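Local coordinates for ABC transporter binding protein AcbH (Actinoplanes, PDB 3OO8), which binds beta-D-galactopyranose, its exclusive substrate, as the extracellular solute receptor of an ABC transporter, at residues Arg93-Ala98 against Lys126-His131; Asp108-Ile113 against Ala120-Ser125; Ala251-Gln256 against Ala273-Asp278. The protein carries 2 engineered substitutions. One frame throughout, in Å; residues are numbered along the deposited sequence.

Contact 1. Residues Arg93-Ala98 against Lys126-His131; sequences RLQFFA and KGLDGH
Gln95 of helix 92-99 meets the loop 126-131 through its carboxamide, whose NE2 donates to the backbone O of Lys126 at 3.0 Å in a nearly straight bond (168°). The acceptor lies almost in the amide plane, although NE2 stands 33° off the carbonyl plane of Lys126. Because CG is anti to the carbonyl carbon (chi1 -63°) and the chain runs extended beyond it, the amide is carried out to the loop. OE1 is hydrogen-bonded to NZ of Lys212, so a partner at each end fixes which way round the amide sits. With Gln95 replaced by alanine, the carbonyl of Lys126 and the ammonium group of Lys212 would probably each lose this partner.

The two backbones come closest where Gly127 CA lies 4.9 Å from Gln95 CA, and the space there is tight: a CB on Gly127 would come within 3.3 Å of CB of Ala98. The Leu128 side is looser and exposed. There Leu128 crosses Gln95 at about a right angle, its CD2 3.6 Å from Gln95 OE1, while a water donates to Gln95 O and accepts from Leu128 N at 2.7 Å. A type I turn, Gly127 to Gly130, overlapped by an Asx turn at Asp129, shapes the loop. Arg93, a galactose-binding residue, and Phe97 pack on helix 67-79, ND1 of His131 is hydrogen-bonded to Asp107 of helix 107-113, and the loop runs on into strand 134-147.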
loop_
_atom_site.group_PDB
_atom_site.type_symbol
_atom_site.label_atom_id
_atom_site.label_comp_id
_atom_site.label_asym_id
_atom_site.label_seq_id
_atom_site.Cartn_x
_atom_site.Cartn_y
_atom_site.Cartn_z
ATOM N N ARG A 93 12.280 3.606 3.103
ATOM C CA ARG A 93 12.945 4.919 3.185
ATOM C C ARG A 93 12.718 5.618 4.526
ATOM O O ARG A 93 13.659 6.195 5.116
ATOM C CB ARG A 93 12.579 5.762 1.979
ATOM C CG ARG A 93 13.221 5.192 0.720
ATOM C CD ARG A 93 13.506 6.271 -0.284
ATOM N NE ARG A 93 12.371 6.476 -1.179
ATOM C CZ ARG A 93 12.350 7.392 -2.140
ATOM N NH1 ARG A 93 11.285 7.502 -2.927
ATOM N NH2 ARG A 93 13.396 8.196 -2.301
ATOM N N LEU A 94 11.501 5.511 5.066
ATOM C CA LEU A 94 11.246 6.065 6.398
ATOM C C LEU A 94 12.269 5.478 7.355
ATOM O O LEU A 94 12.903 6.202 8.139
ATOM C CB LEU A 94 9.857 5.650 6.900
ATOM C CG LEU A 94 9.522 6.002 8.364
ATOM C CD1 LEU A 94 9.458 7.530 8.508
ATOM C CD2 LEU A 94 8.166 5.398 8.774
ATOM N N GLN A 95 12.400 4.152 7.334
ATOM C CA GLN A 95 13.331 3.518 8.268
ATOM C C GLN A 95 14.792 3.864 7.975
ATOM O O GLN A 95 15.592 3.976 8.907
ATOM C CB GLN A 95 13.096 2.006 8.353
ATOM C CG GLN A 95 11.696 1.678 8.912
ATOM C CD GLN A 95 11.530 0.261 9.335
ATOM O OE1 GLN A 95 11.980 -0.653 8.650
ATOM N NE2 GLN A 95 10.902 0.055 10.497
ATOM N N PHE A 96 15.119 4.045 6.700
ATOM C CA PHE A 96 16.477 4.410 6.285
ATOM C C PHE A 96 16.814 5.802 6.830
ATOM O O PHE A 96 17.865 5.988 7.450
ATOM C CB PHE A 96 16.595 4.412 4.758
ATOM C CG PHE A 96 17.977 4.725 4.250
ATOM C CD1 PHE A 96 18.927 3.716 4.146
ATOM C CD2 PHE A 96 18.321 6.009 3.884
ATOM C CE1 PHE A 96 20.207 3.989 3.691
ATOM C CE2 PHE A 96 19.604 6.294 3.405
ATOM C CZ PHE A 96 20.544 5.279 3.320
ATOM N N PHE A 97 15.918 6.764 6.629
ATOM C CA PHE A 97 16.184 8.106 7.108
ATOM C C PHE A 97 16.263 8.164 8.611
ATOM O O PHE A 97 17.140 8.861 9.127
ATOM C CB PHE A 97 15.208 9.131 6.543
ATOM C CG PHE A 97 15.121 9.121 5.044
ATOM C CD1 PHE A 97 16.269 9.074 4.274
ATOM C CD2 PHE A 97 13.890 9.194 4.403
ATOM C CE1 PHE A 97 16.196 9.072 2.887
ATOM C CE2 PHE A 97 13.813 9.199 3.011
ATOM C CZ PHE A 97 14.967 9.135 2.262
ATOM N N ALA A 98 15.380 7.440 9.305
ATOM C CA ALA A 98 15.396 7.378 10.776
ATOM C C ALA A 98 16.706 6.751 11.260
ATOM O O ALA A 98 17.292 7.211 12.235
ATOM C CB ALA A 98 14.191 6.580 11.338
ATOM N N LYS A 126 7.079 3.087 13.106
ATOM C CA LYS A 126 8.361 3.016 13.869
ATOM C C LYS A 126 9.590 2.771 13.015
ATOM O O LYS A 126 9.505 2.267 11.873
ATOM C CB LYS A 126 8.278 1.875 14.873
ATOM C CG LYS A 126 7.290 2.117 15.996
ATOM C CD LYS A 126 7.218 0.896 16.894
ATOM C CE LYS A 126 6.254 1.124 18.015
ATOM N NZ LYS A 126 6.202 -0.051 18.971
ATOM N N GLY A 127 10.736 3.185 13.547
ATOM C CA GLY A 127 12.030 2.913 12.929
ATOM C C GLY A 127 12.592 1.606 13.486
ATOM O O GLY A 127 11.981 0.967 14.343
ATOM N N LEU A 128 13.760 1.226 12.977
ATOM C CA LEU A 128 14.403 -0.032 13.354
ATOM C C LEU A 128 14.724 -0.023 14.852
ATOM O O LEU A 128 14.784 -1.066 15.517
ATOM C CB LEU A 128 15.684 -0.209 12.535
ATOM C CG LEU A 128 15.542 -0.405 11.020
ATOM C CD1 LEU A 128 16.909 -0.528 10.376
ATOM C CD2 LEU A 128 14.693 -1.652 10.822
ATOM N N ASP A 129 14.915 1.179 15.361
ATOM C CA ASP A 129 15.296 1.350 16.759
ATOM C C ASP A 129 14.098 1.378 17.700
ATOM O O ASP A 129 14.250 1.646 18.883
ATOM C CB ASP A 129 16.095 2.626 16.902
ATOM C CG ASP A 129 15.277 3.842 16.536
ATOM O OD1 ASP A 129 14.041 3.671 16.361
ATOM O OD2 ASP A 129 15.897 4.910 16.387
ATOM N N GLY A 130 12.899 1.151 17.171
ATOM C CA GLY A 130 11.710 1.054 17.992
ATOM C C GLY A 130 11.066 2.392 18.352
ATOM O O GLY A 130 9.988 2.386 18.931
ATOM N N HIS A 131 11.717 3.504 18.030
ATOM C CA HIS A 131 11.099 4.824 18.255
ATOM C C HIS A 131 10.083 5.089 17.154
ATOM O O HIS A 131 10.235 4.595 16.031
ATOM C CB HIS A 131 12.109 5.960 18.180
ATOM C CG HIS A 131 13.066 5.973 19.333
ATOM N ND1 HIS A 131 12.655 6.184 20.630
ATOM C CD2 HIS A 131 14.408 5.791 19.385
ATOM C CE1 HIS A 131 13.701 6.124 21.437
ATOM N NE2 HIS A 131 14.778 5.887 20.707
HETATM O O HOH W 1 14.981 3.140 11.512
#

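Contact 2. Residues Asp108-Ile113 against Ala120-Ser125; sequences DVWDKI and AAKSLS
Trp110 lays the outer carbons of its six-membered ring obliquely against Lys122 and Ser125 of the segment 120-125. CZ3 of Trp110 touches CG of Lys122 at 3.6 Å, and CZ2 of Trp110 lies 3.5 Å from OG of Ser125. CH2 of Trp110 reaches toward the backbone O of Ala121, 4.2 Å away. Ser125 keeps its OG anti to its own carbonyl carbon (chi1 -62°), and from there the hydroxyl donates to Ala121 O at 2.8 Å, nearly in line with the C=O bond. The indole is held from several other sides. CD1 of Ile113 sits over the ring centre, 3.9 Å above its plane, Tyr132 stacks on the ring, and NE1 bonds to the backbone O of Leu134 at the start of strand 134-147. Lys122 meets the indole through CG and extends past it, and its ammonium end makes a weak hydrogen bond to a glycerol, probably from the crystallisation liquor.

This buried contact illustrates how a polar residue can line an aromatic ring. The serine hydroxyl donates to the carbonyl four residues back and the indole N-H to the strand; with both donating elsewhere, the two segments meet here by van der Waals contact.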
loop_
_atom_site.group_PDB
_atom_site.type_symbol
_atom_site.label_atom_id
_atom_site.label_comp_id
_atom_site.label_asym_id
_atom_site.label_seq_id
_atom_site.Cartn_x
_atom_site.Cartn_y
_atom_site.Cartn_z
ATOM N N ASP A 108 6.876 11.155 22.149
ATOM C CA ASP A 108 6.032 12.055 22.914
ATOM C C ASP A 108 4.666 12.338 22.276
ATOM O O ASP A 108 3.637 12.297 22.945
ATOM C CB ASP A 108 6.769 13.336 23.350
ATOM C CG ASP A 108 7.430 14.085 22.206
ATOM O OD1 ASP A 108 7.357 13.688 21.006
ATOM O OD2 ASP A 108 8.030 15.137 22.508
ATOM N N VAL A 109 4.658 12.570 20.966
ATOM C CA VAL A 109 3.413 12.686 20.217
ATOM C C VAL A 109 2.589 11.420 20.394
ATOM O O VAL A 109 1.385 11.481 20.636
ATOM C CB VAL A 109 3.711 12.872 18.708
ATOM C CG1 VAL A 109 2.414 12.783 17.870
ATOM C CG2 VAL A 109 4.414 14.228 18.480
ATOM N N TRP A 110 3.247 10.266 20.287
ATOM C CA TRP A 110 2.568 8.977 20.390
ATOM C C TRP A 110 2.023 8.637 21.779
ATOM O O TRP A 110 1.040 7.927 21.902
ATOM C CB TRP A 110 3.423 7.860 19.751
ATOM C CG TRP A 110 3.229 7.786 18.229
ATOM C CD1 TRP A 110 3.897 8.487 17.286
ATOM C CD2 TRP A 110 2.284 6.969 17.554
ATOM N NE1 TRP A 110 3.426 8.138 16.014
ATOM C CE2 TRP A 110 2.435 7.210 16.169
ATOM C CE3 TRP A 110 1.316 6.060 17.989
ATOM C CZ2 TRP A 110 1.659 6.564 15.208
ATOM C CZ3 TRP A 110 0.533 5.408 17.042
ATOM C CH2 TRP A 110 0.716 5.665 15.655
ATOM N N ASP A 111 2.620 9.232 22.812
ATOM C CA ASP A 111 2.079 9.087 24.161
ATOM C C ASP A 111 0.661 9.687 24.193
ATOM O O ASP A 111 -0.208 9.231 24.942
ATOM C CB ASP A 111 2.968 9.843 25.162
ATOM C CG ASP A 111 4.306 9.175 25.414
ATOM O OD1 ASP A 111 4.450 7.960 25.169
ATOM O OD2 ASP A 111 5.222 9.887 25.885
ATOM N N LYS A 112 0.419 10.705 23.374
ATOM C CA LYS A 112 -0.895 11.349 23.345
ATOM C C LYS A 112 -1.855 10.705 22.347
ATOM O O LYS A 112 -3.059 10.555 22.619
ATOM C CB LYS A 112 -0.701 12.818 22.999
ATOM C CG LYS A 112 -1.932 13.542 22.496
ATOM C CD LYS A 112 -2.753 14.152 23.617
ATOM C CE LYS A 112 -3.654 15.245 23.041
ATOM N NZ LYS A 112 -4.715 15.673 23.995
ATOM N N ILE A 113 -1.342 10.321 21.187
ATOM C CA ILE A 113 -2.250 9.800 20.175
ATOM C C ILE A 113 -2.341 8.279 20.067
ATOM O O ILE A 113 -3.213 7.781 19.362
ATOM C CB ILE A 113 -1.901 10.316 18.764
ATOM C CG1 ILE A 113 -0.587 9.701 18.283
ATOM C CG2 ILE A 113 -1.778 11.848 18.751
ATOM C CD1 ILE A 113 -0.275 10.040 16.825
ATOM N N ALA A 120 -1.031 -2.636 14.068
ATOM C CA ALA A 120 -0.472 -2.483 12.731
ATOM C C ALA A 120 -0.036 -1.034 12.459
ATOM O O ALA A 120 0.991 -0.806 11.810
ATOM C CB ALA A 120 -1.482 -2.954 11.634
ATOM N N ALA A 121 -0.872 -0.078 12.886
ATOM C CA ALA A 121 -0.605 1.345 12.677
ATOM C C ALA A 121 0.630 1.808 13.427
ATOM O O ALA A 121 1.430 2.611 12.910
ATOM C CB ALA A 121 -1.840 2.174 13.095
ATOM N N LYS A 122 0.784 1.289 14.643
ATOM C CA LYS A 122 1.959 1.595 15.435
ATOM C C LYS A 122 3.221 1.022 14.777
ATOM O O LYS A 122 4.197 1.758 14.571
ATOM C CB LYS A 122 1.787 1.077 16.865
ATOM C CG LYS A 122 0.689 1.831 17.597
ATOM C CD LYS A 122 0.450 1.293 18.999
ATOM C CE LYS A 122 -0.667 2.105 19.640
ATOM N NZ LYS A 122 -0.977 1.695 21.029
ATOM N N SER A 123 3.164 -0.246 14.356
ATOM C CA SER A 123 4.321 -0.879 13.693
ATOM C C SER A 123 4.832 -0.105 12.486
ATOM O O SER A 123 6.052 0.094 12.338
ATOM C CB SER A 123 3.995 -2.309 13.238
ATOM O OG SER A 123 3.762 -3.093 14.387
ATOM N N LEU A 124 3.932 0.259 11.574
ATOM C CA LEU A 124 4.359 0.962 10.381
ATOM C C LEU A 124 4.870 2.378 10.600
ATOM O O LEU A 124 5.471 2.975 9.704
ATOM C CB LEU A 124 3.265 0.957 9.298
ATOM C CG LEU A 124 1.931 1.653 9.636
ATOM C CD1 LEU A 124 2.043 3.177 9.393
ATOM C CD2 LEU A 124 0.744 1.050 8.842
ATOM N N SER A 125 4.705 2.869 11.840
ATOM C CA SER A 125 5.125 4.212 12.190
ATOM C C SER A 125 6.486 4.258 12.885
ATOM O O SER A 125 6.979 5.322 13.176
ATOM C CB SER A 125 4.050 4.887 13.059
ATOM O OG SER A 125 2.827 5.004 12.321
#

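Contact 3. Residues Ala251-Gln256 against Ala273-Asp278; sequences ALENKQ and AKNLPD
Glu253 and Asn275 join the end of helix 245-253, closed by a Schellman motif, to the loop that leads through a 3-10 segment into strand 279-282 of this class 2 solute-binding fold.

Taken in order, Ala251 supplies the first half of the helix ending, its O accepting from Gln256 N at 2.8 Å. Leu252 supplies the second, with its O bonded to Lys255 N, and turns its side chain to Phe145 and Asn147 of strand 134-147. Glu253 then makes the hydrogen bond that crosses between the two segments. Its CG is anti to the backbone N (chi1 -168°) and the chain beyond is extended, which takes the carboxylate out to Asn275. There ND2 of Asn275 donates to OE2 of Glu253 at 2.8 Å, almost straight at 174°, arriving on the anti side of the oxygen. The donor's amide plane contains the bond but stands nearly perpendicular to the carboxylate (85°). OE2 also accepts from the backbone N of Ser272, and OE1 forms a salt bridge with Lys250, so both oxygens are occupied and the carboxylate is held against rotation. The lysine's positive charge probably helps to keep this buried acid ionised. The case shows how one acid at a helix end can bind both its own helix and the next loop.

Asn254 is the first residue to leave helical geometry, and Lys255, with positive phi, is the C-prime residue of the motif. Its extended side chain passes Ser149 and Val150 of helix 148-154 toward Asp278, whose OD2 is bonded to Ser149. No salt bridge results: NZ of Lys255 stays 4.7 Å from OD2 of Asp278.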
loop_
_atom_site.group_PDB
_atom_site.type_symbol
_atom_site.label_atom_id
_atom_site.label_comp_id
_atom_site.label_asym_id
_atom_site.label_seq_id
_atom_site.Cartn_x
_atom_site.Cartn_y
_atom_site.Cartn_z
ATOM N N ALA A 251 -12.247 -5.114 -18.378
ATOM C CA ALA A 251 -12.707 -6.490 -18.590
ATOM C C ALA A 251 -13.578 -6.980 -17.430
ATOM O O ALA A 251 -14.612 -7.629 -17.646
ATOM C CB ALA A 251 -11.542 -7.453 -18.852
ATOM N N LEU A 252 -13.159 -6.683 -16.192
ATOM C CA LEU A 252 -13.952 -7.029 -15.022
ATOM C C LEU A 252 -15.288 -6.268 -15.062
ATOM O O LEU A 252 -16.360 -6.867 -14.907
ATOM C CB LEU A 252 -13.192 -6.651 -13.729
ATOM C CG LEU A 252 -14.011 -6.869 -12.449
ATOM C CD1 LEU A 252 -14.251 -8.370 -12.233
ATOM C CD2 LEU A 252 -13.291 -6.237 -11.222
ATOM N N GLU A 253 -15.217 -4.960 -15.316
ATOM C CA GLU A 253 -16.396 -4.109 -15.338
ATOM C C GLU A 253 -17.411 -4.560 -16.392
ATOM O O GLU A 253 -18.627 -4.510 -16.159
ATOM C CB GLU A 253 -16.012 -2.657 -15.577
ATOM C CG GLU A 253 -17.152 -1.703 -15.318
ATOM C CD GLU A 253 -16.823 -0.237 -15.543
ATOM O OE1 GLU A 253 -15.658 0.154 -15.798
ATOM O OE2 GLU A 253 -17.765 0.552 -15.418
ATOM N N ASN A 254 -16.889 -4.993 -17.532
ATOM C CA ASN A 254 -17.723 -5.456 -18.664
ATOM C C ASN A 254 -18.147 -6.915 -18.497
ATOM O O ASN A 254 -18.727 -7.521 -19.402
ATOM C CB ASN A 254 -16.980 -5.243 -19.994
ATOM C CG ASN A 254 -16.967 -3.783 -20.437
ATOM O OD1 ASN A 254 -17.879 -3.022 -20.119
ATOM N ND2 ASN A 254 -15.939 -3.390 -21.175
ATOM N N LYS A 255 -17.847 -7.484 -17.329
ATOM C CA LYS A 255 -18.187 -8.862 -17.011
ATOM C C LYS A 255 -17.533 -9.943 -17.887
ATOM O O LYS A 255 -18.035 -11.055 -17.999
ATOM C CB LYS A 255 -19.698 -9.047 -16.854
ATOM C CG LYS A 255 -20.365 -8.063 -15.923
ATOM C CD LYS A 255 -21.851 -8.354 -15.883
ATOM C CE LYS A 255 -22.599 -7.264 -15.157
ATOM N NZ LYS A 255 -24.049 -7.606 -15.100
ATOM N N GLN A 256 -16.388 -9.612 -18.473
ATOM C CA GLN A 256 -15.627 -10.551 -19.269
ATOM C C GLN A 256 -14.660 -11.336 -18.387
ATOM O O GLN A 256 -14.180 -12.391 -18.772
ATOM C CB GLN A 256 -14.907 -9.803 -20.395
ATOM C CG GLN A 256 -15.893 -9.319 -21.479
ATOM C CD GLN A 256 -15.422 -8.088 -22.259
ATOM O OE1 GLN A 256 -16.156 -7.570 -23.111
ATOM N NE2 GLN A 256 -14.218 -7.605 -21.961
ATOM N N ALA A 273 -19.609 5.418 -12.525
ATOM C CA ALA A 273 -20.519 5.654 -11.405
ATOM C C ALA A 273 -21.730 4.711 -11.424
ATOM O O ALA A 273 -22.193 4.284 -10.371
ATOM C CB ALA A 273 -20.956 7.128 -11.345
ATOM N N LYS A 274 -22.229 4.371 -12.619
ATOM C CA LYS A 274 -23.369 3.461 -12.749
ATOM C C LYS A 274 -23.057 2.009 -12.363
ATOM O O LYS A 274 -23.956 1.266 -11.954
ATOM C CB LYS A 274 -23.921 3.479 -14.187
ATOM C CG LYS A 274 -24.847 4.651 -14.505
ATOM C CD LYS A 274 -26.249 4.427 -13.920
ATOM C CE LYS A 274 -27.124 5.665 -14.142
ATOM N NZ LYS A 274 -26.963 6.203 -15.538
ATOM N N ASN A 275 -21.801 1.586 -12.521
ATOM C CA ASN A 275 -21.446 0.194 -12.227
ATOM C C ASN A 275 -20.846 -0.014 -10.834
ATOM O O ASN A 275 -20.846 -1.141 -10.320
ATOM C CB ASN A 275 -20.503 -0.383 -13.292
ATOM C CG ASN A 275 -21.170 -0.528 -14.655
ATOM O OD1 ASN A 275 -22.325 -0.944 -14.747
ATOM N ND2 ASN A 275 -20.437 -0.202 -15.714
ATOM N N LEU A 276 -20.366 1.072 -10.237
ATOM C CA LEU A 276 -19.733 1.017 -8.909
ATOM C C LEU A 276 -20.588 0.346 -7.841
ATOM O O LEU A 276 -20.075 -0.370 -6.986
ATOM C CB LEU A 276 -19.287 2.401 -8.469
ATOM C CG LEU A 276 -18.524 2.485 -7.147
ATOM C CD1 LEU A 276 -17.194 1.743 -7.321
ATOM C CD2 LEU A 276 -18.280 3.937 -6.811
ATOM N N PRO A 277 -21.912 0.555 -7.871
ATOM C CA PRO A 277 -22.747 -0.133 -6.893
ATOM C C PRO A 277 -22.621 -1.665 -6.900
ATOM O O PRO A 277 -22.875 -2.299 -5.883
ATOM C CB PRO A 277 -24.159 0.263 -7.337
ATOM C CG PRO A 277 -23.966 1.641 -7.857
ATOM C CD PRO A 277 -22.689 1.542 -8.655
ATOM N N ASP A 278 -22.238 -2.257 -8.026
ATOM C CA ASP A 278 -22.127 -3.708 -8.136
ATOM C C ASP A 278 -20.736 -4.208 -7.716
ATOM O O ASP A 278 -20.508 -5.403 -7.626
ATOM C CB ASP A 278 -22.420 -4.114 -9.596
ATOM C CG ASP A 278 -22.802 -5.594 -9.768
ATOM O OD1 ASP A 278 -23.375 -6.207 -8.841
ATOM O OD2 ASP A 278 -22.553 -6.149 -10.870
#

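In the fold
Contacts 1 and 2 are neighbours, their centres about 13 Å apart, and they touch where Leu94 CD2 packs on Leu124 O at 3.7 Å. Along the chain contact 2 is nested within the loop that contact 1 closes, so helices 92-99, 107-113 and 119-124 are linked in succession ahead of strand 134-147. Contact 3 follows later in sequence, on the opposite side of the chain's centre, about 41 Å from contact 1 and about 38 Å from contact 2 between centres. Strand 134-147, which carries the galactose-binding Trp142, starts beside the first two contacts and ends beside the third. That separation is consistent with a two-lobed solute receptor, each lobe tied by its own local contacts.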